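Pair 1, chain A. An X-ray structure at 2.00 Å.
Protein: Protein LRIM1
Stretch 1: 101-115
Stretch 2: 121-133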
# COMPACT_ATOMS: atom_id res chain seq x y z
N ILE A 101 13.36 -9.37 8.24
CA ILE A 101 12.05 -9.38 7.59
C ILE A 101 12.16 -9.00 6.12
O ILE A 101 12.70 -7.96 5.75
CB ILE A 101 11.07 -8.44 8.31
CG1 ILE A 101 10.81 -8.96 9.72
CG2 ILE A 101 9.75 -8.36 7.58
CD1 ILE A 101 10.15 -10.34 9.75
N GLU A 102 11.62 -9.88 5.28
CA GLU A 102 11.59 -9.68 3.84
C GLU A 102 10.15 -9.58 3.38
O GLU A 102 9.84 -8.85 2.45
CB GLU A 102 12.29 -10.84 3.12
CG GLU A 102 13.75 -11.05 3.53
CD GLU A 102 14.40 -12.25 2.84
OE1 GLU A 102 13.68 -13.14 2.33
OE2 GLU A 102 15.65 -12.31 2.83
N THR A 103 9.25 -10.32 4.04
CA THR A 103 7.85 -10.35 3.64
C THR A 103 6.95 -10.25 4.86
O THR A 103 7.05 -11.07 5.78
CB THR A 103 7.51 -11.65 2.88
OG1 THR A 103 8.29 -11.71 1.68
CG2 THR A 103 6.03 -11.69 2.52
N LEU A 104 6.08 -9.25 4.87
CA LEU A 104 5.24 -8.98 6.03
C LEU A 104 3.78 -8.94 5.58
O LEU A 104 3.35 -8.01 4.90
CB LEU A 104 5.64 -7.64 6.65
CG LEU A 104 4.90 -7.22 7.93
CD1 LEU A 104 5.11 -8.27 8.99
CD2 LEU A 104 5.39 -5.85 8.42
N HIS A 105 3.04 -9.97 5.94
CA HIS A 105 1.62 -10.04 5.65
C HIS A 105 0.87 -9.66 6.91
O HIS A 105 0.92 -10.37 7.90
CB HIS A 105 1.23 -11.46 5.26
CG HIS A 105 1.65 -11.83 3.87
ND1 HIS A 105 0.98 -11.39 2.75
CD2 HIS A 105 2.67 -12.59 3.42
CE1 HIS A 105 1.57 -11.87 1.67
NE2 HIS A 105 2.60 -12.60 2.05
N ALA A 106 0.17 -8.54 6.88
CA ALA A 106 -0.53 -8.08 8.07
C ALA A 106 -1.80 -7.33 7.69
O ALA A 106 -2.14 -6.31 8.29
CB ALA A 106 0.37 -7.20 8.92
N ALA A 107 -2.50 -7.85 6.70
CA ALA A 107 -3.77 -7.29 6.27
C ALA A 107 -4.85 -7.63 7.29
O ALA A 107 -4.74 -8.62 8.01
CB ALA A 107 -4.15 -7.84 4.87
N ASN A 108 -5.89 -6.81 7.33
CA ASN A 108 -7.07 -7.11 8.15
C ASN A 108 -6.75 -7.19 9.63
O ASN A 108 -7.12 -8.14 10.31
CB ASN A 108 -7.71 -8.41 7.67
CG ASN A 108 -8.01 -8.39 6.19
OD1 ASN A 108 -8.17 -7.32 5.60
ND2 ASN A 108 -8.08 -9.55 5.57
N ASN A 109 -6.05 -6.17 10.11
CA ASN A 109 -5.84 -6.01 11.54
C ASN A 109 -6.39 -4.65 11.99
O ASN A 109 -7.24 -4.09 11.31
CB ASN A 109 -4.35 -6.17 11.87
CG ASN A 109 -3.95 -7.63 12.01
OD1 ASN A 109 -3.91 -8.16 13.11
ND2 ASN A 109 -3.66 -8.29 10.89
N ASN A 110 -5.94 -4.15 13.14
CA ASN A 110 -6.29 -2.80 13.61
C ASN A 110 -5.06 -1.88 13.58
O ASN A 110 -4.96 -0.95 14.38
CB ASN A 110 -6.77 -2.82 15.07
CG ASN A 110 -8.04 -3.62 15.28
OD1 ASN A 110 -8.51 -4.32 14.38
ND2 ASN A 110 -8.60 -3.53 16.49
N ILE A 111 -4.13 -2.14 12.67
CA ILE A 111 -2.79 -1.56 12.80
C ILE A 111 -2.74 -0.06 12.56
O ILE A 111 -3.23 0.44 11.54
CB ILE A 111 -1.79 -2.27 11.86
CG1 ILE A 111 -1.46 -3.67 12.39
CG2 ILE A 111 -0.51 -1.43 11.70
CD1 ILE A 111 -0.77 -4.57 11.37
N SER A 112 -2.16 0.66 13.51
CA SER A 112 -1.91 2.08 13.36
C SER A 112 -0.42 2.41 13.46
O SER A 112 -0.03 3.55 13.23
CB SER A 112 -2.71 2.91 14.38
OG SER A 112 -2.34 2.57 15.71
N ARG A 113 0.42 1.42 13.80
CA ARG A 113 1.87 1.63 13.89
C ARG A 113 2.62 0.37 13.45
O ARG A 113 2.32 -0.74 13.89
CB ARG A 113 2.32 1.98 15.34
CG ARG A 113 1.56 3.12 16.02
CD ARG A 113 2.04 4.52 15.62
NE ARG A 113 0.92 5.32 15.15
CZ ARG A 113 0.33 6.32 15.80
NH1 ARG A 113 0.75 6.72 16.99
NH2 ARG A 113 -0.68 6.94 15.23
N VAL A 114 3.61 0.55 12.57
CA VAL A 114 4.51 -0.54 12.20
C VAL A 114 5.94 -0.05 12.34
O VAL A 114 6.26 1.08 11.98
CB VAL A 114 4.28 -1.02 10.75
CG1 VAL A 114 5.07 -2.29 10.47
CG2 VAL A 114 2.79 -1.26 10.50
N SER A 115 6.81 -0.91 12.86
CA SER A 115 8.22 -0.58 13.03
C SER A 115 9.05 -1.75 12.54
O SER A 115 8.72 -2.89 12.85
CB SER A 115 8.53 -0.31 14.51
OG SER A 115 7.58 0.59 15.08
N GLY A 121 18.15 -6.02 3.21
CA GLY A 121 17.44 -6.60 2.09
C GLY A 121 16.24 -5.77 1.70
O GLY A 121 15.98 -4.74 2.31
N LYS A 122 15.50 -6.22 0.69
CA LYS A 122 14.27 -5.57 0.28
C LYS A 122 13.09 -6.09 1.11
O LYS A 122 13.15 -7.18 1.66
CB LYS A 122 14.02 -5.82 -1.21
CG LYS A 122 14.98 -5.07 -2.11
CD LYS A 122 14.80 -5.44 -3.57
CE LYS A 122 15.68 -4.57 -4.46
NZ LYS A 122 15.60 -4.96 -5.90
N LYS A 123 12.03 -5.30 1.19
CA LYS A 123 10.84 -5.65 1.97
C LYS A 123 9.58 -5.62 1.11
O LYS A 123 9.40 -4.73 0.29
CB LYS A 123 10.66 -4.66 3.12
CG LYS A 123 11.64 -4.81 4.25
CD LYS A 123 11.27 -3.90 5.42
CE LYS A 123 11.86 -2.52 5.27
NZ LYS A 123 13.30 -2.45 5.69
N ASN A 124 8.70 -6.59 1.32
CA ASN A 124 7.39 -6.59 0.69
C ASN A 124 6.38 -6.50 1.84
O ASN A 124 6.36 -7.36 2.71
CB ASN A 124 7.18 -7.86 -0.14
CG ASN A 124 8.14 -7.94 -1.32
OD1 ASN A 124 8.17 -7.05 -2.17
ND2 ASN A 124 8.94 -8.98 -1.36
N ILE A 125 5.58 -5.45 1.83
CA ILE A 125 4.75 -5.11 2.99
C ILE A 125 3.27 -5.04 2.60
O ILE A 125 2.88 -4.25 1.76
CB ILE A 125 5.16 -3.75 3.57
CG1 ILE A 125 6.57 -3.84 4.17
CG2 ILE A 125 4.14 -3.28 4.64
CD1 ILE A 125 7.19 -2.49 4.52
N TYR A 126 2.47 -5.90 3.23
CA TYR A 126 1.06 -6.01 2.91
C TYR A 126 0.23 -5.55 4.11
O TYR A 126 0.10 -6.28 5.07
CB TYR A 126 0.71 -7.47 2.59
CG TYR A 126 1.42 -8.01 1.37
CD1 TYR A 126 0.82 -7.97 0.13
CD2 TYR A 126 2.70 -8.54 1.47
CE1 TYR A 126 1.46 -8.47 -1.00
CE2 TYR A 126 3.35 -9.04 0.33
CZ TYR A 126 2.72 -9.00 -0.89
OH TYR A 126 3.36 -9.48 -2.02
N LEU A 127 -0.33 -4.35 4.02
CA LEU A 127 -1.06 -3.77 5.14
C LEU A 127 -2.48 -3.33 4.77
O LEU A 127 -3.01 -2.39 5.36
CB LEU A 127 -0.29 -2.56 5.69
CG LEU A 127 0.99 -2.88 6.48
CD1 LEU A 127 1.84 -1.61 6.67
CD2 LEU A 127 0.63 -3.52 7.82
N ALA A 128 -3.09 -3.98 3.79
CA ALA A 128 -4.44 -3.60 3.39
C ALA A 128 -5.37 -3.68 4.60
O ALA A 128 -5.21 -4.54 5.45
CB ALA A 128 -4.95 -4.50 2.29
N ASN A 129 -6.33 -2.76 4.66
CA ASN A 129 -7.43 -2.85 5.61
C ASN A 129 -6.97 -2.79 7.06
O ASN A 129 -7.13 -3.74 7.81
CB ASN A 129 -8.24 -4.14 5.38
CG ASN A 129 -9.60 -4.09 6.05
OD1 ASN A 129 -10.10 -3.01 6.34
ND2 ASN A 129 -10.20 -5.25 6.29
N ASN A 130 -6.37 -1.66 7.42
CA ASN A 130 -5.90 -1.43 8.76
C ASN A 130 -6.32 -0.01 9.18
O ASN A 130 -7.26 0.54 8.61
CB ASN A 130 -4.39 -1.64 8.83
CG ASN A 130 -4.02 -3.10 9.01
OD1 ASN A 130 -4.29 -3.68 10.05
ND2 ASN A 130 -3.40 -3.69 7.99
N LYS A 131 -5.64 0.58 10.15
CA LYS A 131 -5.99 1.91 10.64
C LYS A 131 -4.85 2.91 10.47
O LYS A 131 -4.66 3.79 11.29
CB LYS A 131 -6.38 1.85 12.12
CG LYS A 131 -7.38 0.75 12.46
CD LYS A 131 -8.73 1.00 11.83
CE LYS A 131 -9.61 1.87 12.71
NZ LYS A 131 -11.01 1.93 12.19
N ILE A 132 -4.09 2.76 9.39
CA ILE A 132 -2.98 3.65 9.12
C ILE A 132 -3.54 5.00 8.64
O ILE A 132 -4.37 5.05 7.74
CB ILE A 132 -2.02 3.01 8.08
CG1 ILE A 132 -1.32 1.81 8.73
CG2 ILE A 132 -0.98 4.03 7.57
CD1 ILE A 132 -0.64 0.89 7.75
N THR A 133 -3.10 6.09 9.25
CA THR A 133 -3.58 7.41 8.85
C THR A 133 -2.49 8.28 8.22
O THR A 133 -2.78 9.34 7.68
CB THR A 133 -4.17 8.15 10.06
OG1 THR A 133 -3.13 8.44 11.00
CG2 THR A 133 -5.23 7.29 10.74
O HOH W 1 -9.09 -5.05 9.48

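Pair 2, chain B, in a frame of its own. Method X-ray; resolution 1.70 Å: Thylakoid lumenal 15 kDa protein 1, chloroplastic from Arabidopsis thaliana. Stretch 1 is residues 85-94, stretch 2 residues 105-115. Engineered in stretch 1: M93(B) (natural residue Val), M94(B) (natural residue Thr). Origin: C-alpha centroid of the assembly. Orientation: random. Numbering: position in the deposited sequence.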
# COMPACT_ATOMS: atom_id res chain seq x y z
N ASN B 85 6.80 -5.53 5.52
CA ASN B 85 7.74 -5.78 4.44
C ASN B 85 7.33 -5.27 3.05
O ASN B 85 7.92 -5.66 2.04
CB ASN B 85 8.08 -7.28 4.37
CG ASN B 85 8.96 -7.72 5.53
OD1 ASN B 85 9.97 -7.09 5.82
ND2 ASN B 85 8.59 -8.82 6.18
N ALA B 86 6.35 -4.37 3.00
CA ALA B 86 5.90 -3.84 1.75
C ALA B 86 6.93 -2.83 1.25
O ALA B 86 7.49 -2.05 2.06
CB ALA B 86 4.50 -3.19 1.90
N ASN B 87 7.19 -2.85 -0.04
CA ASN B 87 8.10 -1.87 -0.63
C ASN B 87 7.32 -0.70 -1.24
O ASN B 87 6.67 -0.82 -2.29
CB ASN B 87 9.10 -2.51 -1.62
CG ASN B 87 10.13 -1.51 -2.14
OD1 ASN B 87 10.14 -0.34 -1.74
ND2 ASN B 87 11.01 -1.97 -3.02
N LEU B 88 7.32 0.46 -0.55
CA LEU B 88 6.66 1.64 -1.11
C LEU B 88 7.60 2.64 -1.77
O LEU B 88 7.26 3.80 -1.92
CB LEU B 88 5.75 2.35 -0.04
CG LEU B 88 4.63 1.46 0.50
CD1 LEU B 88 5.09 0.71 1.75
CD2 LEU B 88 3.42 2.28 0.86
N GLU B 89 8.80 2.18 -2.16
CA GLU B 89 9.75 3.13 -2.72
C GLU B 89 9.12 4.01 -3.80
O GLU B 89 8.57 3.51 -4.82
CB GLU B 89 10.98 2.36 -3.22
CG GLU B 89 11.99 3.11 -4.05
CD GLU B 89 12.69 2.11 -5.00
OE1 GLU B 89 13.03 0.96 -4.56
OE2 GLU B 89 12.87 2.46 -6.18
N GLY B 90 9.14 5.33 -3.59
CA GLY B 90 8.64 6.28 -4.57
C GLY B 90 7.14 6.35 -4.78
O GLY B 90 6.65 6.95 -5.76
N ALA B 91 6.41 5.71 -3.89
CA ALA B 91 4.94 5.86 -3.88
C ALA B 91 4.52 7.28 -3.50
O ALA B 91 5.36 8.09 -3.03
CB ALA B 91 4.30 4.82 -2.93
N THR B 92 3.25 7.60 -3.72
CA THR B 92 2.69 8.88 -3.27
C THR B 92 1.52 8.67 -2.33
O THR B 92 0.84 7.65 -2.45
CB THR B 92 2.27 9.78 -4.44
OG1 THR B 92 1.58 9.00 -5.42
CG2 THR B 92 3.50 10.36 -5.10
N MET B 93 1.32 9.60 -1.39
CA MET B 93 0.22 9.51 -0.44
C MET B 93 -0.20 10.92 -0.03
O MET B 93 -0.11 11.29 1.13
CB MET B 93 0.51 8.55 0.76
CG MET B 93 1.88 8.71 1.46
SD MET B 93 2.30 7.28 2.56
CE MET B 93 2.66 6.01 1.36
N MET B 94 -0.65 11.70 -1.02
CA MET B 94 -1.13 13.08 -0.80
C MET B 94 -2.48 13.22 -0.11
O MET B 94 -3.36 12.33 -0.16
CB MET B 94 -1.21 13.83 -2.12
CG MET B 94 0.13 14.10 -2.73
SD MET B 94 -0.08 14.86 -4.36
CE MET B 94 0.11 13.45 -5.43
N THR B 105 5.74 -2.52 9.95
CA THR B 105 6.99 -3.17 10.36
C THR B 105 7.70 -3.61 9.10
O THR B 105 7.18 -4.46 8.37
CB THR B 105 6.73 -4.42 11.21
OG1 THR B 105 6.00 -4.08 12.38
CG2 THR B 105 8.08 -5.08 11.64
N GLY B 106 8.87 -3.03 8.84
CA GLY B 106 9.69 -3.39 7.69
C GLY B 106 9.20 -2.81 6.37
O GLY B 106 9.71 -3.14 5.31
N ALA B 107 8.21 -1.91 6.42
CA ALA B 107 7.82 -1.20 5.20
C ALA B 107 8.90 -0.24 4.68
O ALA B 107 9.62 0.39 5.46
CB ALA B 107 6.50 -0.44 5.43
N ASP B 108 9.02 -0.09 3.38
CA ASP B 108 10.01 0.83 2.85
C ASP B 108 9.39 2.08 2.22
O ASP B 108 8.79 2.04 1.15
CB ASP B 108 10.96 0.07 1.89
CG ASP B 108 12.19 0.86 1.51
OD1 ASP B 108 12.10 2.10 1.39
OD2 ASP B 108 13.25 0.22 1.29
N PHE B 109 9.57 3.23 2.90
CA PHE B 109 8.99 4.49 2.47
C PHE B 109 9.99 5.46 1.76
O PHE B 109 9.77 6.65 1.76
CB PHE B 109 8.33 5.21 3.67
CG PHE B 109 7.08 4.54 4.20
CD1 PHE B 109 5.84 4.92 3.69
CD2 PHE B 109 7.13 3.60 5.23
CE1 PHE B 109 4.64 4.33 4.18
CE2 PHE B 109 5.96 3.00 5.73
CZ PHE B 109 4.70 3.37 5.20
N THR B 110 11.06 4.93 1.14
CA THR B 110 11.97 5.79 0.33
C THR B 110 11.34 6.70 -0.68
O THR B 110 10.53 6.27 -1.53
CB THR B 110 12.98 4.94 -0.46
OG1 THR B 110 13.84 4.29 0.45
CG2 THR B 110 13.80 5.82 -1.43
N ASP B 111 11.75 7.96 -0.64
CA ASP B 111 11.27 8.99 -1.56
C ASP B 111 9.76 9.09 -1.57
O ASP B 111 9.18 9.59 -2.53
CB ASP B 111 11.74 8.74 -3.00
CG ASP B 111 13.15 9.15 -3.24
OD1 ASP B 111 13.76 9.84 -2.39
OD2 ASP B 111 13.63 8.76 -4.32
N VAL B 112 9.11 8.63 -0.50
CA VAL B 112 7.69 8.90 -0.39
C VAL B 112 7.64 10.27 0.25
O VAL B 112 8.10 10.43 1.40
CB VAL B 112 6.97 7.85 0.49
CG1 VAL B 112 5.51 8.28 0.78
CG2 VAL B 112 7.03 6.48 -0.19
N PRO B 113 7.12 11.26 -0.50
CA PRO B 113 6.98 12.60 0.07
C PRO B 113 5.95 12.52 1.21
O PRO B 113 4.92 11.87 1.07
CB PRO B 113 6.44 13.43 -1.10
CG PRO B 113 6.73 12.60 -2.33
CD PRO B 113 6.59 11.20 -1.87
N LEU B 114 6.25 13.13 2.34
CA LEU B 114 5.30 13.13 3.44
C LEU B 114 5.21 14.54 4.02
O LEU B 114 6.21 15.25 4.08
CB LEU B 114 5.71 12.16 4.55
CG LEU B 114 5.67 10.65 4.28
CD1 LEU B 114 6.28 9.87 5.48
CD2 LEU B 114 4.25 10.20 4.00
N ARG B 115 4.02 14.92 4.43
CA ARG B 115 3.86 16.08 5.30
C ARG B 115 4.40 15.74 6.69
O ARG B 115 4.39 14.57 7.12
CB ARG B 115 2.39 16.47 5.40
CG ARG B 115 1.71 16.78 4.06
CD ARG B 115 0.31 17.29 4.30
NE ARG B 115 -0.43 16.45 5.25
CZ ARG B 115 -1.18 15.42 4.90
NH1 ARG B 115 -1.30 15.11 3.62
NH2 ARG B 115 -1.83 14.71 5.83
O HOH W 2 2.99 11.57 -0.91

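Pair 1 and pair 2 share one backbone arrangement: two neighbouring segments run side by side, then turn together. Fourteen central residues superpose with an RMSD of 0.8 Å.

The hydrogen-bond ladder is partly conserved. In pair 1, strands 103-105 and 123-126 are parallel. Y126(A) N donates to L104(A) O at 2.8 Å, and A106(A) N donates to Y126(A) O at 2.9 Å. In pair 2, D108(B) N donates to A86(B) O at 2.8 Å. L88(B) N reaches D108(B) O at 2.7 Å, but this bond is weak. Pair 2 has a single bridge, N87(B) with D108(B), and no regular strand. At the turn, N108(A) N donates to A128(A) O at 3.0 Å; its match, G90(B) N, donates to T110(B) O at 2.7 Å.

N124(A) matches G106(B). An ideal CB on G106(B) would lie 2.8 Å from N85(B) OD1, a clash. N124(A) carries its side chain on the same sheet face as T103(A), with T103(A) OG1 and N124(A) ND2 4.1 Å apart.

H105(A) matches N87(B), and Y126(A) matches D108(B). In pair 1 the two rings form an offset stack, with centroids 4.4 Å apart and planes at 14°. In pair 2 the OD1 atoms of N87(B) and D108(B) bond within their own segments; D108(B) OD2 is bonded elsewhere in the structure. N87(B) OD1 accepts from E89(B) N at 2.9 Å, and D108(B) OD1 accepts from T110(B) N at 3.0 Å.

A106(A) matches L88(B), and L127(A) matches F109(B). Both pairs make an apolar contact here. A106(A) CB lies 3.8 Å from L127(A) CD2. L88(B) CD2 lies 4.1 Å from F109(B) CE1, and L88(B) CD1 sits over one face of the ring. L88(B) also reaches A107(B), the match of I125(A), with its CD1 4.1 Å from A107(B) CB.

N130(A) matches V112(B), and here a polar side chain is replaced by an apolar one. N130(A) is buried and bonds to backbone. Its ND2 donates to A106(A) O at 2.9 Å and to L127(A) O at 3.0 Å. Its OD1 accepts from I111(A) N at 3.0 Å, and weakly from N109(A) N at 3.0 Å. V112(B) fills the same place with methyl groups. Its CG2 lies 4.3 Å from L88(B) CB and 4.2 Å from A91(B) CB. Its CG1 meets CE of the engineered M93(B) at 3.7 Å.

I132(A) matches L114(B). I132(A) CG1 lies 4.5 Å from I111(A) CG2, a loose contact. L114(B) CD2 lies 3.8 Å from M93(B) CG.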